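Long-range contacts in amorpha-4,11-diene synthase (Artemisia annua, PDB 4GAX), which probably cyclises farnesyl diphosphate to sesquiterpene products, this form being a mutant of an alpha-bisabolol synthase: residues 283-288 / 308-313; 302-307 / 423-428; 428-433 / 519-524. All coordinates share one frame; numbering follows the deposited sequence.

Interaction 1. Residues 283-288 / 308-313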
# COMPACT_ATOMS: atom_id res chain seq x y z
N VAL A 283 -16.63 -3.07 -2.31
CA VAL A 283 -15.57 -3.34 -3.29
C VAL A 283 -14.39 -2.44 -2.98
O VAL A 283 -13.23 -2.86 -2.98
CB VAL A 283 -16.04 -3.10 -4.74
CG1 VAL A 283 -14.86 -3.27 -5.72
CG2 VAL A 283 -17.17 -4.06 -5.10
N GLU A 284 -14.71 -1.19 -2.67
CA GLU A 284 -13.72 -0.19 -2.28
C GLU A 284 -12.97 -0.54 -0.99
O GLU A 284 -11.76 -0.33 -0.88
CB GLU A 284 -14.39 1.18 -2.18
CG GLU A 284 -14.82 1.77 -3.55
CD GLU A 284 -16.04 1.08 -4.19
OE1 GLU A 284 -16.79 0.35 -3.49
OE2 GLU A 284 -16.26 1.27 -5.41
N CYS A 285 -13.67 -1.09 -0.01
CA CYS A 285 -13.00 -1.48 1.24
C CYS A 285 -12.06 -2.64 0.97
O CYS A 285 -10.95 -2.70 1.49
CB CYS A 285 -14.02 -1.87 2.31
SG CYS A 285 -15.13 -0.50 2.81
N TYR A 286 -12.52 -3.59 0.16
CA TYR A 286 -11.69 -4.73 -0.20
C TYR A 286 -10.41 -4.31 -0.96
O TYR A 286 -9.33 -4.83 -0.69
CB TYR A 286 -12.48 -5.75 -1.04
CG TYR A 286 -11.60 -6.90 -1.45
CD1 TYR A 286 -11.27 -7.12 -2.78
CD2 TYR A 286 -11.05 -7.74 -0.49
CE1 TYR A 286 -10.42 -8.18 -3.14
CE2 TYR A 286 -10.21 -8.79 -0.84
CZ TYR A 286 -9.89 -9.00 -2.17
OH TYR A 286 -9.04 -10.04 -2.50
N PHE A 287 -10.55 -3.37 -1.89
CA PHE A 287 -9.42 -2.93 -2.71
C PHE A 287 -8.35 -2.32 -1.82
O PHE A 287 -7.16 -2.54 -2.01
CB PHE A 287 -9.87 -1.93 -3.80
CG PHE A 287 -8.83 -1.69 -4.86
CD1 PHE A 287 -8.51 -2.69 -5.78
CD2 PHE A 287 -8.17 -0.47 -4.95
CE1 PHE A 287 -7.54 -2.48 -6.76
CE2 PHE A 287 -7.20 -0.25 -5.94
CZ PHE A 287 -6.88 -1.26 -6.84
N TRP A 288 -8.79 -1.57 -0.82
CA TRP A 288 -7.88 -1.01 0.16
C TRP A 288 -7.20 -2.12 0.97
O TRP A 288 -5.96 -2.11 1.18
CB TRP A 288 -8.69 -0.07 1.05
CG TRP A 288 -7.93 0.85 1.93
CD1 TRP A 288 -6.64 0.73 2.35
CD2 TRP A 288 -8.43 2.05 2.51
NE1 TRP A 288 -6.31 1.79 3.17
CE2 TRP A 288 -7.40 2.61 3.28
CE3 TRP A 288 -9.67 2.71 2.47
CZ2 TRP A 288 -7.55 3.81 3.99
CZ3 TRP A 288 -9.82 3.91 3.18
CH2 TRP A 288 -8.76 4.44 3.93
N VAL A 308 -13.13 -4.44 8.75
CA VAL A 308 -12.84 -3.33 9.65
C VAL A 308 -12.90 -2.00 8.91
O VAL A 308 -13.44 -1.02 9.43
CB VAL A 308 -11.46 -3.52 10.34
CG1 VAL A 308 -11.08 -2.28 11.13
CG2 VAL A 308 -11.51 -4.73 11.28
N ILE A 309 -12.39 -1.97 7.68
CA ILE A 309 -12.50 -0.75 6.87
C ILE A 309 -13.97 -0.39 6.57
O ILE A 309 -14.36 0.79 6.60
CB ILE A 309 -11.65 -0.85 5.58
CG1 ILE A 309 -10.17 -0.93 5.96
CG2 ILE A 309 -11.90 0.35 4.66
CD1 ILE A 309 -9.23 -1.32 4.80
N ALA A 310 -14.80 -1.40 6.32
CA ALA A 310 -16.23 -1.15 6.14
C ALA A 310 -16.83 -0.59 7.42
O ALA A 310 -17.69 0.29 7.37
CB ALA A 310 -16.95 -2.42 5.72
N LEU A 311 -16.36 -1.07 8.57
CA LEU A 311 -16.89 -0.59 9.86
C LEU A 311 -16.46 0.84 10.17
O LEU A 311 -17.24 1.64 10.72
CB LEU A 311 -16.45 -1.51 11.00
CG LEU A 311 -17.16 -2.86 11.11
CD1 LEU A 311 -16.43 -3.67 12.18
CD2 LEU A 311 -18.63 -2.63 11.51
N VAL A 312 -15.22 1.16 9.82
CA VAL A 312 -14.66 2.49 9.96
C VAL A 312 -15.43 3.49 9.10
O VAL A 312 -15.76 4.59 9.53
CB VAL A 312 -13.17 2.50 9.51
CG1 VAL A 312 -12.68 3.92 9.30
CG2 VAL A 312 -12.33 1.77 10.53
N THR A 313 -15.71 3.08 7.87
CA THR A 313 -16.47 3.89 6.94
C THR A 313 -17.84 4.22 7.53
O THR A 313 -18.27 5.38 7.50
CB THR A 313 -16.62 3.17 5.58
OG1 THR A 313 -15.31 2.89 5.05
CG2 THR A 313 -17.39 4.02 4.60

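Interaction 2. Residues 302-307 / 423-428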
# COMPACT_ATOMS: atom_id res chain seq x y z
N ARG A 302 -6.69 -10.18 4.88
CA ARG A 302 -7.37 -9.26 3.96
C ARG A 302 -8.87 -9.18 4.22
O ARG A 302 -9.48 -8.09 4.18
CB ARG A 302 -7.17 -9.70 2.50
CG ARG A 302 -5.83 -9.30 1.90
CD ARG A 302 -5.87 -9.48 0.38
NE ARG A 302 -5.97 -10.90 0.02
CZ ARG A 302 -4.93 -11.74 0.04
NH1 ARG A 302 -3.73 -11.30 0.43
NH2 ARG A 302 -5.10 -13.01 -0.32
N ILE A 303 -9.49 -10.33 4.45
CA ILE A 303 -10.94 -10.35 4.64
C ILE A 303 -11.31 -9.60 5.91
O ILE A 303 -12.24 -8.79 5.91
CB ILE A 303 -11.49 -11.79 4.67
CG1 ILE A 303 -11.43 -12.38 3.25
CG2 ILE A 303 -12.92 -11.82 5.20
CD1 ILE A 303 -11.71 -13.88 3.18
N PHE A 304 -10.56 -9.83 6.99
CA PHE A 304 -10.85 -9.15 8.25
C PHE A 304 -10.62 -7.63 8.11
O PHE A 304 -11.41 -6.83 8.60
CB PHE A 304 -9.97 -9.70 9.38
CG PHE A 304 -10.28 -9.09 10.71
CD1 PHE A 304 -11.54 -9.23 11.27
CD2 PHE A 304 -9.33 -8.32 11.38
CE1 PHE A 304 -11.86 -8.63 12.50
CE2 PHE A 304 -9.64 -7.72 12.61
CZ PHE A 304 -10.91 -7.88 13.17
N LEU A 305 -9.53 -7.26 7.45
CA LEU A 305 -9.18 -5.86 7.29
C LEU A 305 -10.26 -5.16 6.48
O LEU A 305 -10.66 -4.03 6.80
CB LEU A 305 -7.81 -5.73 6.63
CG LEU A 305 -7.31 -4.32 6.26
CD1 LEU A 305 -7.20 -3.41 7.47
CD2 LEU A 305 -5.92 -4.43 5.56
N ALA A 306 -10.75 -5.82 5.44
CA ALA A 306 -11.81 -5.25 4.63
C ALA A 306 -13.05 -4.98 5.49
O ALA A 306 -13.68 -3.92 5.37
CB ALA A 306 -12.16 -6.18 3.47
N LYS A 307 -13.41 -5.93 6.35
CA LYS A 307 -14.55 -5.73 7.26
C LYS A 307 -14.33 -4.55 8.18
O LYS A 307 -15.24 -3.74 8.39
CB LYS A 307 -14.81 -6.99 8.08
CG LYS A 307 -15.24 -8.18 7.20
CD LYS A 307 -15.38 -9.46 8.04
CE LYS A 307 -15.91 -10.63 7.19
NZ LYS A 307 -16.07 -11.88 8.02
N THR A 423 -3.05 -0.31 10.87
CA THR A 423 -1.82 -1.04 11.17
C THR A 423 -2.08 -2.19 12.16
O THR A 423 -1.69 -3.33 11.93
CB THR A 423 -0.74 -0.12 11.79
OG1 THR A 423 -0.38 0.90 10.85
CG2 THR A 423 0.51 -0.92 12.18
N THR A 424 -2.74 -1.87 13.26
CA THR A 424 -3.00 -2.90 14.24
C THR A 424 -4.07 -3.91 13.77
O THR A 424 -4.12 -5.04 14.28
CB THR A 424 -3.35 -2.31 15.62
OG1 THR A 424 -4.49 -1.45 15.48
CG2 THR A 424 -2.16 -1.50 16.15
N THR A 425 -4.92 -3.50 12.83
CA THR A 425 -5.87 -4.46 12.25
C THR A 425 -5.08 -5.50 11.46
O THR A 425 -5.44 -6.69 11.42
CB THR A 425 -6.91 -3.80 11.34
OG1 THR A 425 -7.72 -2.89 12.10
CG2 THR A 425 -7.83 -4.86 10.71
N CYS A 426 -4.00 -5.05 10.82
CA CYS A 426 -3.08 -5.99 10.16
C CYS A 426 -2.40 -6.91 11.18
O CYS A 426 -2.16 -8.09 10.88
CB CYS A 426 -2.01 -5.27 9.35
SG CYS A 426 -2.65 -4.56 7.80
N TYR A 427 -2.07 -6.37 12.35
CA TYR A 427 -1.49 -7.19 13.41
C TYR A 427 -2.44 -8.35 13.73
O TYR A 427 -2.02 -9.51 13.82
CB TYR A 427 -1.28 -6.38 14.69
CG TYR A 427 -0.07 -5.46 14.71
CD1 TYR A 427 0.44 -5.01 15.92
CD2 TYR A 427 0.52 -5.01 13.53
CE1 TYR A 427 1.52 -4.15 15.97
CE2 TYR A 427 1.63 -4.14 13.58
CZ TYR A 427 2.11 -3.73 14.81
OH TYR A 427 3.20 -2.88 14.89
N LEU A 428 -3.72 -8.04 13.92
CA LEU A 428 -4.69 -9.06 14.31
C LEU A 428 -4.85 -10.10 13.22
O LEU A 428 -5.00 -11.29 13.52
CB LEU A 428 -6.06 -8.42 14.61
CG LEU A 428 -6.10 -7.49 15.82
CD1 LEU A 428 -7.55 -7.12 16.16
CD2 LEU A 428 -5.43 -8.16 17.01

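Interaction 3. Residues 428-433 / 519-524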
# COMPACT_ATOMS: atom_id res chain seq x y z
N LEU A 428 -3.72 -8.04 13.92
CA LEU A 428 -4.69 -9.06 14.31
C LEU A 428 -4.85 -10.10 13.22
O LEU A 428 -5.00 -11.29 13.52
CB LEU A 428 -6.06 -8.42 14.61
CG LEU A 428 -6.10 -7.49 15.82
CD1 LEU A 428 -7.55 -7.12 16.16
CD2 LEU A 428 -5.43 -8.16 17.01
N GLY A 429 -4.81 -9.66 11.96
CA GLY A 429 -4.96 -10.57 10.83
C GLY A 429 -3.72 -11.42 10.63
O GLY A 429 -3.80 -12.51 10.06
N MET A 430 -2.58 -10.92 11.10
CA MET A 430 -1.31 -11.65 11.04
C MET A 430 -0.81 -12.07 12.41
O MET A 430 0.36 -11.88 12.74
CB MET A 430 -0.24 -10.80 10.35
CG MET A 430 -0.47 -10.63 8.88
SD MET A 430 0.86 -9.71 8.05
CE MET A 430 -0.12 -8.31 7.54
N SER A 431 -1.70 -12.67 13.19
CA SER A 431 -1.41 -13.04 14.57
C SER A 431 -0.22 -14.00 14.76
O SER A 431 0.44 -13.97 15.80
CB SER A 431 -2.66 -13.67 15.20
OG SER A 431 -3.33 -14.48 14.25
N ASP A 432 0.04 -14.85 13.77
CA ASP A 432 1.09 -15.86 13.89
C ASP A 432 2.50 -15.28 14.04
O ASP A 432 3.39 -15.95 14.56
CB ASP A 432 1.06 -16.79 12.68
CG ASP A 432 0.88 -16.04 11.38
OD1 ASP A 432 0.02 -15.13 11.34
OD2 ASP A 432 1.59 -16.35 10.41
N ILE A 433 2.70 -14.04 13.59
CA ILE A 433 4.03 -13.42 13.64
C ILE A 433 4.13 -12.17 14.52
O ILE A 433 5.23 -11.69 14.81
CB ILE A 433 4.55 -13.08 12.22
CG1 ILE A 433 3.78 -11.90 11.62
CG2 ILE A 433 4.49 -14.30 11.30
CD1 ILE A 433 4.55 -11.18 10.53
N ARG A 519 9.23 -8.00 9.67
CA ARG A 519 9.23 -7.49 8.29
C ARG A 519 7.92 -7.58 7.51
O ARG A 519 7.57 -6.64 6.79
CB ARG A 519 10.37 -8.08 7.46
CG ARG A 519 11.35 -7.02 7.05
CD ARG A 519 12.40 -7.52 6.08
NE ARG A 519 11.92 -7.53 4.70
CZ ARG A 519 11.62 -6.44 4.00
NH1 ARG A 519 11.72 -5.23 4.53
NH2 ARG A 519 11.21 -6.58 2.75
N PRO A 520 7.20 -8.72 7.62
CA PRO A 520 5.99 -8.80 6.79
C PRO A 520 4.94 -7.78 7.21
O PRO A 520 4.11 -7.39 6.38
CB PRO A 520 5.49 -10.23 7.02
CG PRO A 520 6.71 -10.99 7.45
CD PRO A 520 7.52 -10.01 8.27
N LEU A 521 4.99 -7.34 8.47
CA LEU A 521 4.07 -6.30 8.93
C LEU A 521 4.55 -4.92 8.49
O LEU A 521 3.74 -4.01 8.21
CB LEU A 521 3.95 -6.34 10.46
CG LEU A 521 3.13 -7.51 11.01
CD1 LEU A 521 3.26 -7.56 12.53
CD2 LEU A 521 1.66 -7.35 10.60
N LEU A 522 5.88 -4.76 8.43
CA LEU A 522 6.44 -3.48 7.99
C LEU A 522 6.09 -3.30 6.52
O LEU A 522 5.73 -2.18 6.09
CB LEU A 522 7.96 -3.47 8.20
CG LEU A 522 8.66 -2.19 7.72
CD1 LEU A 522 8.08 -0.99 8.44
CD2 LEU A 522 10.17 -2.26 7.95
N VAL A 523 6.17 -4.39 5.76
CA VAL A 523 5.84 -4.38 4.33
C VAL A 523 4.37 -3.99 4.18
O VAL A 523 4.03 -3.19 3.31
CB VAL A 523 6.13 -5.76 3.66
CG1 VAL A 523 5.47 -5.86 2.27
CG2 VAL A 523 7.65 -6.00 3.57
N ALA A 524 3.51 -4.53 5.05
CA ALA A 524 2.09 -4.18 5.03
C ALA A 524 1.90 -2.69 5.28
O ALA A 524 1.11 -2.05 4.61
CB ALA A 524 1.31 -4.99 6.09

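Interaction 1. Residues 283-288 / 308-313
C285, W288 and I309 carry this crossing of helices 282-292 and 299-322, whose segment axes approach to 9.0 Å at 126°. C285 holds SG anti to its carbonyl carbon (chi1 -63°), laying the sulfur against the backbone of the second helix, with A310 CA 3.6 Å from C285 SG. The sulfur also touches the A310 methyl. I309 uses both branches: CG2, anti to the backbone N, lies 3.8 Å from C285 SG and also touches the six-membered ring of W288 at CE3, while the extended CG1 arm sets CD1 over the five-membered ring. The indole, with CG anti to the backbone N, receives that methyl on one face as a CH-pi contact, I309 CD1 lying 4.1 Å from the centroid of the five-membered ring of W288. T313 OG1, beside its backbone N (chi1 -58°), donates to I309 O at 2.8 Å from above the carbonyl plane, so the hydroxyl is spent on its own helix; the same oxygen also accepts from T313 N. An alanine in place of W288 removes the indole, and losing its cover over I309 CD1 and its meeting with F531 would probably loosen this side of the helix pair. Helix 299-322 runs on into the DDxxD motif of class I terpene synthases, and the position of W288 is consistent with a place in the aromatic lining of their active site, within the alpha-helical terpenoid synthase fold.

Interaction 2. Residues 302-307 / 423-428
With CG anti to the backbone N in both F304 (chi1 -177°) and L305 (chi1 175°), the two consecutive side chains of helix 299-322 splay to the two flanks of T425, which also has its methyl anti to the backbone N. T425 CG2 is thereby presented to helix 299-322. It meets L305 CD1 at 3.6 Å, the tightest approach of the contact, and settles near the backbone as well, 3.8 Å from L305 CA. On its other flank T425 CG2 comes obliquely to the phenyl ring, 3.8 Å from F304 CD2. The polar branch of T425 is engaged within its own helix, OG1 bonding to L421 O, so a buried hydroxyl is satisfied and the methyl is left for the neighbouring helix. At chi2 L305 turns CD1 onto T425, while CD2 continues the chain and reaches the sulfur of C426, L305 CD2 lying 4.0 Å from C426 SG although the CB of C426 points away. At the far end L428 CD1 reaches F304 CE2 at 4.2 Å, again obliquely. Behind this interface F304 also packs on T360 and M364 of helix 351-370, and L305 on A289 and S292 of helix 282-292. The segment axes run 9.1 Å apart at 143°, a close and roughly antiparallel helix pair in the buried core of the alpha-helical class I terpene synthase fold.

Interaction 3. Residues 428-433 / 519-524
M430 overlaps the end of L521, the two side chains reaching toward each other tip to tip with M430 SD 3.6 Å from L521 CD2. CG of M430 is anti to the carbonyl carbon and the chain runs straight through chi2, then bends at chi3 (-116°), so that the terminal methyl turns along the second helix. The bend leaves M430 CE 3.7 Å from L521 CD2 and brings the same CE to A524 CB, 3.9 Å away and one turn further along helix 519-535. The end of M430 thus bridges L521 and A524 on one face of the helix. L521 itself departs from its backbone obliquely to the interface, but its extended chain (chi2 172°) brings the end across. Its branch point is met from another direction by I433, whose CD1 lies 4.0 Å from L521 CG. I433 holds CG1 in the crowded position between the backbone N and the carbonyl carbon (chi1 71°), and this carries CD1 across the proline ring as well, where I433 CD1 is 3.8 Å from both CB and CG of P520. P520 stands in the first turn of its helix, and its carbonyl oxygen accepts from A524 N and from R293 NH1. M430 is the first residue to leave helical geometry after helix 419-429, and the chain turns back so that I433 N donates to M430 O at 3.3 Å. The contact is apolar packing of the exit from helix 419-429 on the start of helix 519-535, within the all-helical fold of terpene synthases, with L428 and S431 packed on L368 of helix 351-370 behind it, and with Y298 and V434 from adjoining loops covering P520 and L521.

From the N terminus, residues 283-288 open interaction 1, which closes a short loop when helix 299-322 returns at 308-313. Within that loop lie residues 302-307, the start of interaction 2, so the two cross: helix 299-322 pairs with helix 282-292 and, a turn or so earlier, with helix 419-429, 116 residues on. They touch where V308 CG1 lies 3.6 Å from T425 OG1. Interaction 3 follows in series and shares L428 with interaction 2, closing a loop of 85 residues onto helix 519-535. The centres of interactions 1 and 2, and of 2 and 3, are each about 10 Å apart, making a chain of packing through helices 282-292, 299-322, 419-429 and 519-535; interactions 1 and 3 do not touch.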